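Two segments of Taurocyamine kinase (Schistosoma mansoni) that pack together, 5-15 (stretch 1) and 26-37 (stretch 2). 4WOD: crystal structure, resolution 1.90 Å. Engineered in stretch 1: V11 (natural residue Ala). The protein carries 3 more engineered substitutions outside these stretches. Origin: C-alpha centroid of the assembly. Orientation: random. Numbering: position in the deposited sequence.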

# COMPACT_ATOMS: atom_id res chain seq x y z
N SER A 5 -21.40 30.72 5.00
CA SER A 5 -20.12 31.42 5.05
C SER A 5 -18.92 30.47 4.98
O SER A 5 -18.95 29.34 5.51
CB SER A 5 -20.01 32.28 6.31
OG SER A 5 -20.03 31.45 7.45
N LEU A 6 -17.87 30.94 4.31
CA LEU A 6 -16.61 30.22 4.25
C LEU A 6 -16.08 29.89 5.65
O LEU A 6 -15.64 28.77 5.91
CB LEU A 6 -15.58 31.03 3.46
CG LEU A 6 -14.19 30.43 3.24
CD1 LEU A 6 -14.28 29.15 2.40
CD2 LEU A 6 -13.29 31.47 2.59
N GLN A 7 -16.16 30.84 6.57
CA GLN A 7 -15.68 30.54 7.92
C GLN A 7 -16.47 29.39 8.55
O GLN A 7 -15.87 28.54 9.22
CB GLN A 7 -15.72 31.78 8.82
CG GLN A 7 -17.08 32.44 8.93
CD GLN A 7 -17.04 33.72 9.76
OE1 GLN A 7 -15.98 34.17 10.19
NE2 GLN A 7 -18.21 34.29 9.99
N ASN A 8 -17.79 29.34 8.33
CA ASN A 8 -18.59 28.23 8.85
C ASN A 8 -18.16 26.90 8.28
O ASN A 8 -18.11 25.89 8.98
CB ASN A 8 -20.09 28.39 8.55
CG ASN A 8 -20.76 29.40 9.46
OD1 ASN A 8 -20.10 30.18 10.13
ND2 ASN A 8 -22.09 29.40 9.47
N LEU A 9 -17.90 26.90 6.98
CA LEU A 9 -17.57 25.68 6.26
C LEU A 9 -16.19 25.18 6.73
O LEU A 9 -15.97 23.97 6.89
CB LEU A 9 -17.60 25.93 4.74
CG LEU A 9 -18.96 26.19 4.06
CD1 LEU A 9 -18.82 26.45 2.54
CD2 LEU A 9 -19.95 25.07 4.34
N GLN A 10 -15.28 26.11 6.97
CA GLN A 10 -13.96 25.75 7.47
C GLN A 10 -14.07 25.06 8.84
O GLN A 10 -13.51 23.99 9.05
CB GLN A 10 -13.05 26.97 7.60
CG GLN A 10 -11.65 26.62 8.09
CD GLN A 10 -10.99 27.77 8.85
OE1 GLN A 10 -11.67 28.51 9.55
NE2 GLN A 10 -9.67 27.92 8.69
N VAL A 11 -14.77 25.69 9.77
CA VAL A 11 -15.03 25.07 11.07
C VAL A 11 -15.67 23.67 10.96
O VAL A 11 -15.24 22.74 11.65
CB VAL A 11 -15.90 25.98 11.93
CG1 VAL A 11 -16.47 25.23 13.15
CG2 VAL A 11 -15.07 27.18 12.37
N LYS A 12 -16.67 23.51 10.09
CA LYS A 12 -17.30 22.20 9.88
C LYS A 12 -16.29 21.16 9.39
O LYS A 12 -16.21 20.04 9.92
CB LYS A 12 -18.46 22.31 8.88
CG LYS A 12 -19.72 22.97 9.43
CD LYS A 12 -20.82 23.01 8.38
CE LYS A 12 -22.15 23.36 9.01
NZ LYS A 12 -22.68 22.23 9.82
N ILE A 13 -15.53 21.53 8.37
CA ILE A 13 -14.53 20.66 7.80
C ILE A 13 -13.43 20.33 8.83
O ILE A 13 -13.00 19.18 8.93
CB ILE A 13 -13.90 21.30 6.54
CG1 ILE A 13 -14.98 21.43 5.45
CG2 ILE A 13 -12.71 20.49 6.07
CD1 ILE A 13 -14.61 22.35 4.27
N ARG A 14 -12.99 21.31 9.60
CA ARG A 14 -11.94 21.06 10.59
C ARG A 14 -12.44 20.23 11.77
O ARG A 14 -11.73 19.37 12.27
CB ARG A 14 -11.35 22.37 11.09
CG ARG A 14 -10.32 22.91 10.15
CD ARG A 14 -9.66 24.13 10.73
NE ARG A 14 -8.45 24.46 9.99
CZ ARG A 14 -7.66 25.49 10.29
NH1 ARG A 14 -7.97 26.28 11.30
NH2 ARG A 14 -6.57 25.71 9.56
N ASN A 15 -13.67 20.50 12.21
CA ASN A 15 -14.24 19.77 13.34
C ASN A 15 -14.64 18.33 13.00
O ASN A 15 -15.07 17.58 13.88
CB ASN A 15 -15.46 20.50 13.89
CG ASN A 15 -15.09 21.69 14.75
OD1 ASN A 15 -13.93 21.85 15.14
ND2 ASN A 15 -16.08 22.53 15.07
N TYR A 26 -5.46 22.65 3.40
CA TYR A 26 -5.01 23.94 2.92
C TYR A 26 -5.99 25.09 3.16
O TYR A 26 -5.64 26.26 2.93
CB TYR A 26 -4.66 23.84 1.43
CG TYR A 26 -3.47 22.93 1.20
CD1 TYR A 26 -2.19 23.29 1.66
CD2 TYR A 26 -3.61 21.70 0.55
CE1 TYR A 26 -1.10 22.45 1.47
CE2 TYR A 26 -2.54 20.87 0.35
CZ TYR A 26 -1.28 21.25 0.81
OH TYR A 26 -0.21 20.41 0.61
N LEU A 27 -7.19 24.80 3.66
CA LEU A 27 -8.14 25.88 3.96
C LEU A 27 -7.81 26.48 5.34
O LEU A 27 -8.54 26.29 6.33
CB LEU A 27 -9.58 25.38 3.90
CG LEU A 27 -10.69 26.44 3.99
CD1 LEU A 27 -10.51 27.48 2.90
CD2 LEU A 27 -12.06 25.80 3.89
N THR A 28 -6.70 27.21 5.39
CA THR A 28 -6.18 27.74 6.65
C THR A 28 -6.90 29.02 7.05
O THR A 28 -7.62 29.63 6.25
CB THR A 28 -4.68 28.02 6.56
OG1 THR A 28 -4.45 29.14 5.67
CG2 THR A 28 -3.94 26.78 6.04
N ASP A 29 -6.69 29.43 8.30
CA ASP A 29 -7.18 30.72 8.77
C ASP A 29 -6.76 31.85 7.83
O ASP A 29 -7.57 32.71 7.48
CB ASP A 29 -6.69 31.00 10.21
CG ASP A 29 -7.37 30.12 11.26
OD1 ASP A 29 -8.32 29.38 10.90
OD2 ASP A 29 -6.98 30.17 12.44
N ASP A 30 -5.50 31.86 7.40
CA ASP A 30 -5.03 32.95 6.55
C ASP A 30 -5.74 32.94 5.21
O ASP A 30 -6.06 34.00 4.65
CB ASP A 30 -3.51 32.87 6.35
CG ASP A 30 -2.73 33.19 7.61
OD1 ASP A 30 -3.35 33.70 8.58
OD2 ASP A 30 -1.50 32.96 7.62
N ILE A 31 -5.97 31.74 4.69
CA ILE A 31 -6.65 31.59 3.40
C ILE A 31 -8.09 32.09 3.49
O ILE A 31 -8.56 32.81 2.61
CB ILE A 31 -6.63 30.11 2.93
CG1 ILE A 31 -5.25 29.74 2.36
CG2 ILE A 31 -7.75 29.85 1.91
CD1 ILE A 31 -4.88 30.46 1.03
N VAL A 32 -8.78 31.73 4.56
CA VAL A 32 -10.15 32.20 4.79
C VAL A 32 -10.19 33.72 4.89
O VAL A 32 -11.05 34.38 4.30
CB VAL A 32 -10.75 31.58 6.06
CG1 VAL A 32 -12.07 32.27 6.45
CG2 VAL A 32 -10.98 30.10 5.86
N LYS A 33 -9.25 34.28 5.65
CA LYS A 33 -9.18 35.72 5.85
C LYS A 33 -8.94 36.45 4.53
O LYS A 33 -9.53 37.50 4.26
CB LYS A 33 -8.07 36.06 6.83
CG LYS A 33 -8.10 37.48 7.34
CD LYS A 33 -7.45 37.54 8.71
CE LYS A 33 -8.08 36.48 9.63
NZ LYS A 33 -7.24 36.16 10.82
N LYS A 34 -8.08 35.88 3.70
CA LYS A 34 -7.76 36.49 2.42
C LYS A 34 -8.94 36.48 1.45
O LYS A 34 -9.18 37.47 0.76
CB LYS A 34 -6.56 35.78 1.79
CG LYS A 34 -6.14 36.39 0.47
CD LYS A 34 -4.82 35.81 0.00
CE LYS A 34 -4.25 36.66 -1.13
NZ LYS A 34 -3.08 36.01 -1.74
N TYR A 35 -9.68 35.38 1.40
CA TYR A 35 -10.64 35.17 0.31
C TYR A 35 -12.13 35.21 0.66
O TYR A 35 -12.97 35.00 -0.20
CB TYR A 35 -10.36 33.82 -0.35
CG TYR A 35 -9.03 33.73 -1.09
CD1 TYR A 35 -8.67 34.69 -2.04
CD2 TYR A 35 -8.16 32.67 -0.87
CE1 TYR A 35 -7.46 34.59 -2.73
CE2 TYR A 35 -6.96 32.56 -1.56
CZ TYR A 35 -6.62 33.51 -2.49
OH TYR A 35 -5.43 33.38 -3.17
N GLN A 36 -12.48 35.49 1.91
CA GLN A 36 -13.88 35.27 2.31
C GLN A 36 -14.87 36.25 1.67
O GLN A 36 -16.07 36.00 1.69
CB GLN A 36 -14.01 35.32 3.83
CG GLN A 36 -13.45 36.58 4.43
CD GLN A 36 -13.69 36.68 5.93
OE1 GLN A 36 -14.23 35.76 6.55
NE2 GLN A 36 -13.30 37.81 6.50
N ALA A 37 -14.37 37.36 1.11
CA ALA A 37 -15.23 38.31 0.42
C ALA A 37 -14.93 38.36 -1.07
O ALA A 37 -15.60 39.09 -1.81
CB ALA A 37 -15.10 39.72 1.04
O HOH W 1 -16.60 33.73 5.98
O HOH W 2 -8.92 23.48 7.53
O HOH W 3 -4.93 27.93 10.21

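Two short helices of one chain pack nearly antiparallel through a small patch of aliphatic side chains, and a glutamine and an arginine of the first fasten the polar end of the patch to the start of the second. The axes of helices 6-14 and 29-35 come within 10.3 Å and their N-to-C directions differ by 163°, so the beginning of stretch 1 lies beside the end of stretch 2: L6 is level with Q36, Q7 with V32 and Q10 with L27. The two stretches together bury 498 Å² against each other.

L6, with 95 Å² covered, is the most covered residue of the contact. Its CA-to-CB bond points toward stretch 2, and with chi1 t and chi2 p, its two methyls face different neighbours: CD1 lies 4.2 Å from CD1 of L27, while CD2 sits 3.9 Å from CA of V32 and 4.1 Å from V32 CG1. The same CD2 is 3.9 Å from CA of Q36, so the leucine rests against backbone as well as side chains. L27 sets out sideways from its backbone, but its end comes nearer the first helix; there its CD2 lies 4.0 Å from CB of Q10 and 4.3 Å from CD1 of I13. V32 points toward stretch 1 and places CG2 3.8 Å from CD of Q10, packing a methyl against the amide carbon.

Q10 is the polar centre of the contact. Its NE2 donates to the backbone O of L27 at 3.1 Å and to OD1 of D29 at 3.0 Å, with N-H...acceptor angles of 159° and 148°; with two protons on the amide nitrogen, each acceptor can take one. The carbonyl it reaches belongs to the first residue to leave helical phi/psi after the preceding helix. One turn further along stretch 1, R14 forms a salt bridge to the same carboxylate oxygen, NH1 to D29 OD1 at 3.1 Å. OD1 thus receives both a neutral donor and a positive charge, and D29, though its CA-to-CB bond runs sideways, brings its end in to meet them.

Water extends this polar network. Water 3 accepts from R14 NH2 at 2.8 Å and from D29 N at 3.0 Å, bridging the guanidinium to the start of the second helix. Water 2 accepts from R14 NE at 2.7 Å and lies 3.1 Å from L27 O. At the other end of the contact, water 1 accepts from Q7 N at 3.0 Å and donates to Q36 OE1 at 3.2 Å, a link between these exposed glutamines.

Both helices begin with a side-chain cap. S5 OG accepts from N8 N at 3.2 Å, and T28 OG1 accepts from I31 N at 3.2 Å; each satisfies an amide in the first turn, where no preceding helical carbonyl is available. The engineered V11 is exposed and out of reach of stretch 2, and takes no part in the contact.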